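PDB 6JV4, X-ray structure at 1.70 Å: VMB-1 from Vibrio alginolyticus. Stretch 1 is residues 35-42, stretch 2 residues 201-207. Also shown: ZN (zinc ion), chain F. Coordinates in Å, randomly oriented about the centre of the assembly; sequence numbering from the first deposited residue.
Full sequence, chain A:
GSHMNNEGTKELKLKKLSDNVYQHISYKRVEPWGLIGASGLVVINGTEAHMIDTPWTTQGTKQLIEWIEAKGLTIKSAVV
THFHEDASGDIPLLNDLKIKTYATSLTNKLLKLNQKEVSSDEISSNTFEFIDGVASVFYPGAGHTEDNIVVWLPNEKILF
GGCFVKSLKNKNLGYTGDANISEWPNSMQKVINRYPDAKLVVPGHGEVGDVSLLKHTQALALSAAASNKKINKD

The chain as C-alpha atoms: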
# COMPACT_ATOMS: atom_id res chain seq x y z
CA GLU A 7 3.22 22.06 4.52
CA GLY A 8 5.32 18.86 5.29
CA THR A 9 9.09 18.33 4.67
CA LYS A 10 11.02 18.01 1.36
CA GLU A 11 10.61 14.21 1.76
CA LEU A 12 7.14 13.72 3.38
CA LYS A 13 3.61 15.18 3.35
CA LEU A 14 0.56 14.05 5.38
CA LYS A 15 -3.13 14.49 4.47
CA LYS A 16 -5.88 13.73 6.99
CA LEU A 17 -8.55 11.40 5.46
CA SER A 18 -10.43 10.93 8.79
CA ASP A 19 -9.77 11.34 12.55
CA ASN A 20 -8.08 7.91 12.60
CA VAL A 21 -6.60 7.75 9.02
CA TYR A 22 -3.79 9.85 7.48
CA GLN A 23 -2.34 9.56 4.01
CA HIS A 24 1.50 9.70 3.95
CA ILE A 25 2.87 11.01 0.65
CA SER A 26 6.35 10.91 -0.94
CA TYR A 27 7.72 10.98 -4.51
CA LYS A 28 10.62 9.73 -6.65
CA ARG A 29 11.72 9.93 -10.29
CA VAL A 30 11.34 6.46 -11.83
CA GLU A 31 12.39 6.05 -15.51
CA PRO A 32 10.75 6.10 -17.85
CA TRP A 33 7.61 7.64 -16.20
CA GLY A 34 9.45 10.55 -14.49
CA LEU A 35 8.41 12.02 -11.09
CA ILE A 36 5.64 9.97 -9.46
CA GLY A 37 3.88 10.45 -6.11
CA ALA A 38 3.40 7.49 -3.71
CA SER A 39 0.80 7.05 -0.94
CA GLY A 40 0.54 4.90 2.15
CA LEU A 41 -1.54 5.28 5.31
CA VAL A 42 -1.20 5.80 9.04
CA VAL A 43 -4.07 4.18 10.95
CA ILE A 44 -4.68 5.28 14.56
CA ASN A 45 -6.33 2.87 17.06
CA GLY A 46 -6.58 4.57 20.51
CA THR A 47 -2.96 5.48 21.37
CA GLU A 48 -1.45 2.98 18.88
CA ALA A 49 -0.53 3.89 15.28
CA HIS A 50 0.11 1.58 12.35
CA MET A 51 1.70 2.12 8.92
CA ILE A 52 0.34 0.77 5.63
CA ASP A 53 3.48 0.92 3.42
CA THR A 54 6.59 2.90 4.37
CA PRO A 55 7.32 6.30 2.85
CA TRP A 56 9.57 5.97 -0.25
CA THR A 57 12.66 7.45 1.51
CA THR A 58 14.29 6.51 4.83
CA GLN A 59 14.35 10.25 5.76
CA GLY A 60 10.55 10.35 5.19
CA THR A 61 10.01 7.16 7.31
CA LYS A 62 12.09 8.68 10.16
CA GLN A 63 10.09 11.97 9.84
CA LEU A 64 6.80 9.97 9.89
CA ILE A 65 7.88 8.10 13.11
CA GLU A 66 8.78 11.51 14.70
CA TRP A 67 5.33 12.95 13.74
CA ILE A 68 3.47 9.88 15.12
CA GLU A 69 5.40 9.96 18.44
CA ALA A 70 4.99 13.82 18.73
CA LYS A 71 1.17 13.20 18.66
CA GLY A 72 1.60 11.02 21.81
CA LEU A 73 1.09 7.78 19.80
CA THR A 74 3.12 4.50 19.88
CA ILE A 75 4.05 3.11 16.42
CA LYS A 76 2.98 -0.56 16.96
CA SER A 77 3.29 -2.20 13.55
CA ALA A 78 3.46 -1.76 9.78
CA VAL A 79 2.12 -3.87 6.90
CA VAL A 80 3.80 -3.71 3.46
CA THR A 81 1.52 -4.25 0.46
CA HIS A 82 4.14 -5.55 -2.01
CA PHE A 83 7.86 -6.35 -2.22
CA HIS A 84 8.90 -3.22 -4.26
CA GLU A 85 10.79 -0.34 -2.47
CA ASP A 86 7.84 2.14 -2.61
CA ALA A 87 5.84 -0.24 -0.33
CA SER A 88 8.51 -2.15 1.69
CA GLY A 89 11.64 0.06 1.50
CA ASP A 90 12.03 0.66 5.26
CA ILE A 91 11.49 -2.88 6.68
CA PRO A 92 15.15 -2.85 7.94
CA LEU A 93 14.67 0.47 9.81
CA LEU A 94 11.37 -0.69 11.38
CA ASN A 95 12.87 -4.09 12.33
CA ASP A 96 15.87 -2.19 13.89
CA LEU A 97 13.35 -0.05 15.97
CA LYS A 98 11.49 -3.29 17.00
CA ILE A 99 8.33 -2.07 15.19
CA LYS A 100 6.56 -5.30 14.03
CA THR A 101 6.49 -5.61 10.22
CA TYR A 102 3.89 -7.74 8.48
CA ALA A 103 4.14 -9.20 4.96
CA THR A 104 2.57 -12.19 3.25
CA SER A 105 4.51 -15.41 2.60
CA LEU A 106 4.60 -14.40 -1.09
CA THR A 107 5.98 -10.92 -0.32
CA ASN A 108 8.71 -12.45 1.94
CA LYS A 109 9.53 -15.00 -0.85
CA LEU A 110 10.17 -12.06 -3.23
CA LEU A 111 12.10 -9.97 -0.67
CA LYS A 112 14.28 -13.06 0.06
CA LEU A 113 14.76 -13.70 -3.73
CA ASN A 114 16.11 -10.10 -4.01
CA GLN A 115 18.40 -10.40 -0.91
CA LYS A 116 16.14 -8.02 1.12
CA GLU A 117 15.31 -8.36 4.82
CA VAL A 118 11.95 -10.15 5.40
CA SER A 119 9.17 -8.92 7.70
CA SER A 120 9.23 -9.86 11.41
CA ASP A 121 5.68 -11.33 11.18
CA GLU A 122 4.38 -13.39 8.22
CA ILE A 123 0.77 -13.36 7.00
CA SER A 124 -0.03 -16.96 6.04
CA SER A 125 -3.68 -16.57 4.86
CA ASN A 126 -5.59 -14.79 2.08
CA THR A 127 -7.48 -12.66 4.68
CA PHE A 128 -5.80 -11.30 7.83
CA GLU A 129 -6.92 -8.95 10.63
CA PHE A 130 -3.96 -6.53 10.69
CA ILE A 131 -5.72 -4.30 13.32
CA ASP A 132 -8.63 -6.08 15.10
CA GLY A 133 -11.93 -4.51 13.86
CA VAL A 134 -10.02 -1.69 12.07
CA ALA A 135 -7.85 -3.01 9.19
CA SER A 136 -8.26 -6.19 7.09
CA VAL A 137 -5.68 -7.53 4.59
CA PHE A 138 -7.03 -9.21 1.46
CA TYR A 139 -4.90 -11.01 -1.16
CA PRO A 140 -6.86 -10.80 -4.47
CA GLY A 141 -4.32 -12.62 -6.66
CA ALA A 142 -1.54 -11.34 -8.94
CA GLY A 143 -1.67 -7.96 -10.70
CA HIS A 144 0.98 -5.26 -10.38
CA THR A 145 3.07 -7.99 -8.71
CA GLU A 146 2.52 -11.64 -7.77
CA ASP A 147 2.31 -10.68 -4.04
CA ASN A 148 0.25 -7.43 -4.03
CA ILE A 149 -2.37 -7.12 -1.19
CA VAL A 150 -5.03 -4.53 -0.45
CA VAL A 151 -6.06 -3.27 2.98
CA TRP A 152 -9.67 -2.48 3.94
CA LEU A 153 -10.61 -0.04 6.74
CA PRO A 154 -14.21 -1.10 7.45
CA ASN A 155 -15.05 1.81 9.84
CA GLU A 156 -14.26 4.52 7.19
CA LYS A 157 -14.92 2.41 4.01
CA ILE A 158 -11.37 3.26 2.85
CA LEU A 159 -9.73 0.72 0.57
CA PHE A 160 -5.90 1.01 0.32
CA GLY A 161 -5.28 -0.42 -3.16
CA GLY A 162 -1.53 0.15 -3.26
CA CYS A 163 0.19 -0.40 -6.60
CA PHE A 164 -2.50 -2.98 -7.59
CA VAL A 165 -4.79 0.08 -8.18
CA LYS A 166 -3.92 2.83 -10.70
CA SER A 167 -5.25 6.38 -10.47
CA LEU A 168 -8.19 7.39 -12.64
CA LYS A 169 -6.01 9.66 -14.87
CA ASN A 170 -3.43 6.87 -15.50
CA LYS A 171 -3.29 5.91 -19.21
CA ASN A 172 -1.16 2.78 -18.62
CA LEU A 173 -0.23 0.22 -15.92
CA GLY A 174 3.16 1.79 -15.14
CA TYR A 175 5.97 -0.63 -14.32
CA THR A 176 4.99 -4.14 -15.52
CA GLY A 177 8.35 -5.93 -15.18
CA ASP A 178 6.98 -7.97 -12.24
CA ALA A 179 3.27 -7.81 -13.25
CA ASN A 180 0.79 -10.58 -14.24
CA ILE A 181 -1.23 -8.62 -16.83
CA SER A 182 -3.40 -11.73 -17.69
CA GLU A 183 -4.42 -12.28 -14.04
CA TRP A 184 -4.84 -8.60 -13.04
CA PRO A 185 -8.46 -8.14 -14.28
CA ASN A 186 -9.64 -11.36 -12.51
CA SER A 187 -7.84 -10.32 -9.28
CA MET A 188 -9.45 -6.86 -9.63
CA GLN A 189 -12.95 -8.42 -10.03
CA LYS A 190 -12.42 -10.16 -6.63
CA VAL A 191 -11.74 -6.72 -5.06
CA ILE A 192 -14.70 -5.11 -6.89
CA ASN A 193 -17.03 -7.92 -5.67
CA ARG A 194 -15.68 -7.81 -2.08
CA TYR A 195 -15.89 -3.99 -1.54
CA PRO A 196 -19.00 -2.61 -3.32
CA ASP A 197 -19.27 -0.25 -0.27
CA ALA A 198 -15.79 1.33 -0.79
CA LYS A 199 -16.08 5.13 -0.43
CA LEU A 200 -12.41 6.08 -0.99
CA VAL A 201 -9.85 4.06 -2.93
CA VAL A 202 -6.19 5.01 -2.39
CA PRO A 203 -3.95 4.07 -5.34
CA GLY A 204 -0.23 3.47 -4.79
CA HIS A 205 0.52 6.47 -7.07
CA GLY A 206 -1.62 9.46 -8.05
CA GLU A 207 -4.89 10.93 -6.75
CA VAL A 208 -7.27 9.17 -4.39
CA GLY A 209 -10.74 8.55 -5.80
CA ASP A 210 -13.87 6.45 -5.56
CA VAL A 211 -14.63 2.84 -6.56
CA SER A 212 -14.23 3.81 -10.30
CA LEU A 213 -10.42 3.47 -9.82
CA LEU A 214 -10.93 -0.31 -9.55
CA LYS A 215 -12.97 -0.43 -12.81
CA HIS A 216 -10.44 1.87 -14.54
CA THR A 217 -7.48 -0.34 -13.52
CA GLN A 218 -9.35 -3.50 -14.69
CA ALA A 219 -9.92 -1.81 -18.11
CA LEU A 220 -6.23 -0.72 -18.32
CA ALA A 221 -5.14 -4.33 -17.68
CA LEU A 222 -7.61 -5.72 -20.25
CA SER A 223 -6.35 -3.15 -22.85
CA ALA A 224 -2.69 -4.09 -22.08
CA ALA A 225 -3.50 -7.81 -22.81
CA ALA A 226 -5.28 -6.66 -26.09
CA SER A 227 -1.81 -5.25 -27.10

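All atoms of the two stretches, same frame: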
# COMPACT_ATOMS: atom_id res chain seq x y z
N LEU A 35 8.76 11.82 -12.52
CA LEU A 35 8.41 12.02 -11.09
C LEU A 35 7.03 11.42 -10.83
O LEU A 35 6.05 11.75 -11.54
CB LEU A 35 8.43 13.51 -10.76
CG LEU A 35 9.80 14.16 -10.64
CD1 LEU A 35 9.60 15.66 -10.61
CD2 LEU A 35 10.55 13.66 -9.45
N ILE A 36 6.96 10.54 -9.85
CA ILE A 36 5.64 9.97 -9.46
C ILE A 36 5.49 10.03 -7.94
O ILE A 36 6.47 9.87 -7.21
CB ILE A 36 5.43 8.56 -10.03
CG1 ILE A 36 6.48 7.59 -9.54
CG2 ILE A 36 5.35 8.62 -11.56
CD1 ILE A 36 6.22 6.12 -9.92
N GLY A 37 4.26 10.33 -7.51
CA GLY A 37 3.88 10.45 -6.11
C GLY A 37 3.49 9.07 -5.59
O GLY A 37 3.03 8.26 -6.38
N ALA A 38 3.73 8.80 -4.31
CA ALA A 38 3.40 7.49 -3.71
C ALA A 38 2.65 7.74 -2.42
O ALA A 38 3.08 8.60 -1.62
CB ALA A 38 4.64 6.72 -3.45
N SER A 39 1.61 6.96 -2.17
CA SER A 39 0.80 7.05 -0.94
C SER A 39 0.90 5.77 -0.11
O SER A 39 0.87 4.69 -0.66
CB SER A 39 -0.65 7.27 -1.26
OG SER A 39 -0.86 8.50 -1.93
N GLY A 40 0.92 5.96 1.20
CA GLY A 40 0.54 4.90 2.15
C GLY A 40 -0.37 5.51 3.19
O GLY A 40 -0.76 6.71 3.02
N LEU A 41 -0.64 4.79 4.26
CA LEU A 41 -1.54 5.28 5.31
C LEU A 41 -0.87 5.18 6.68
O LEU A 41 -0.01 4.33 6.91
CB LEU A 41 -2.88 4.55 5.31
CG LEU A 41 -3.69 4.58 4.00
CD1 LEU A 41 -4.96 3.80 4.19
CD2 LEU A 41 -4.03 6.01 3.58
N VAL A 42 -1.39 5.99 7.58
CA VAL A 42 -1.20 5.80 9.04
C VAL A 42 -2.59 5.62 9.63
O VAL A 42 -3.46 6.47 9.35
CB VAL A 42 -0.47 6.97 9.70
CG1 VAL A 42 -0.44 6.78 11.19
CG2 VAL A 42 0.93 7.17 9.16
N VAL A 201 -10.87 5.03 -2.49
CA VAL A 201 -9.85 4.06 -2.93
C VAL A 201 -8.53 4.82 -3.08
O VAL A 201 -8.50 5.89 -3.73
CB VAL A 201 -10.27 3.39 -4.25
CG1 VAL A 201 -9.16 2.47 -4.75
CG2 VAL A 201 -11.59 2.67 -4.10
N VAL A 202 -7.52 4.37 -2.34
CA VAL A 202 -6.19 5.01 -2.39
C VAL A 202 -5.30 4.20 -3.31
O VAL A 202 -4.98 3.05 -2.97
CB VAL A 202 -5.59 5.13 -0.97
CG1 VAL A 202 -4.23 5.79 -1.03
CG2 VAL A 202 -6.52 5.87 -0.02
N PRO A 203 -4.90 4.73 -4.48
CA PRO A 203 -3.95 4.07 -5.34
C PRO A 203 -2.54 4.28 -4.79
O PRO A 203 -2.28 5.19 -4.03
CB PRO A 203 -4.16 4.72 -6.68
CG PRO A 203 -4.42 6.17 -6.29
CD PRO A 203 -5.24 6.07 -5.03
N GLY A 204 -1.64 3.37 -5.18
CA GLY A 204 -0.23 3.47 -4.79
C GLY A 204 0.42 4.74 -5.28
O GLY A 204 1.34 5.25 -4.59
N HIS A 205 0.04 5.20 -6.46
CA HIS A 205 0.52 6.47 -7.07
C HIS A 205 -0.66 7.30 -7.52
O HIS A 205 -1.66 6.73 -7.96
CB HIS A 205 1.45 6.20 -8.27
CG HIS A 205 2.55 5.25 -7.93
ND1 HIS A 205 3.57 5.60 -7.08
CD2 HIS A 205 2.77 3.97 -8.24
CE1 HIS A 205 4.35 4.57 -6.87
NE2 HIS A 205 3.89 3.58 -7.54
N GLY A 206 -0.54 8.63 -7.54
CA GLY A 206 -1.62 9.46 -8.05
C GLY A 206 -2.75 9.76 -7.06
O GLY A 206 -2.60 9.55 -5.86
N GLU A 207 -3.81 10.38 -7.57
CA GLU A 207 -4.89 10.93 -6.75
C GLU A 207 -5.78 9.81 -6.22
O GLU A 207 -6.13 8.87 -6.96
CB GLU A 207 -5.79 11.91 -7.53
CG GLU A 207 -5.12 13.21 -7.88
CD GLU A 207 -5.93 13.99 -8.91
OE1 GLU A 207 -5.44 14.16 -10.06
OE2 GLU A 207 -7.08 14.37 -8.56
ZN ZN F . 4.45 1.58 -7.14
O HOH W 1 -1.11 7.72 -4.40

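Two hydrogen bonds, one from a side chain and one from the backbone, join strand 36-42 to the segment that follows strand 201-203. In the shorter, His205 ND1 donates to Gly37 O at 2.8 Å, with an N-H...O angle of 149°. The carbonyl oxygen lies at the ring edge, near its plane, where an imidazole N-H can reach it. Because ND1 carries this proton, NE2 is free to coordinate the metal, and His205 NE2 lies 2.1 Å from the zinc ion, whose other ligands come from elsewhere in the structure. Gly37 O thus helps to fix the orientation of a zinc-binding ring. The same oxygen also receives a CA-H...O contact, His205 CA to Gly37 O at 3.2 Å.

Two residues further along the strand, Ser39 N donates to Gly204 O at 3.0 Å and 159°, and this acceptor is likewise approached by a CA-H group, with Ala38 CA 3.2 Å from Gly204 O. Ala38 CA and His205 CA are the closest pair in the register, 4.5 Å apart.

A water extends the polar network. It accepts from Ser39 OG at 2.6 Å and donates to Pro203 O and Gly206 O, each 2.8 Å from the water oxygen, so the serine hydroxyl is linked to the carbonyls of Pro203, at the end of its strand, and Gly206, beyond it. Ser39 OG itself is 4.4 Å from Gly206 O, too far for a direct bond.

Packing adds to these links in two places. Ile36 (chi1 p, chi2 t) places CD1 over one face of the His205 ring, 4.0 Å from its centroid and 14° off the normal, a CH-pi arrangement. From strand 201-203, the CA-to-CB bond of Val202 points toward stretch 1: its CG1 is 3.9 Å from Ser39 CB, while its CG2 lies 4.4 Å from Leu41 CD2. The CA-to-CB bond of Leu41 points sideways, but the end of its side chain comes nearer, making this apolar contact possible.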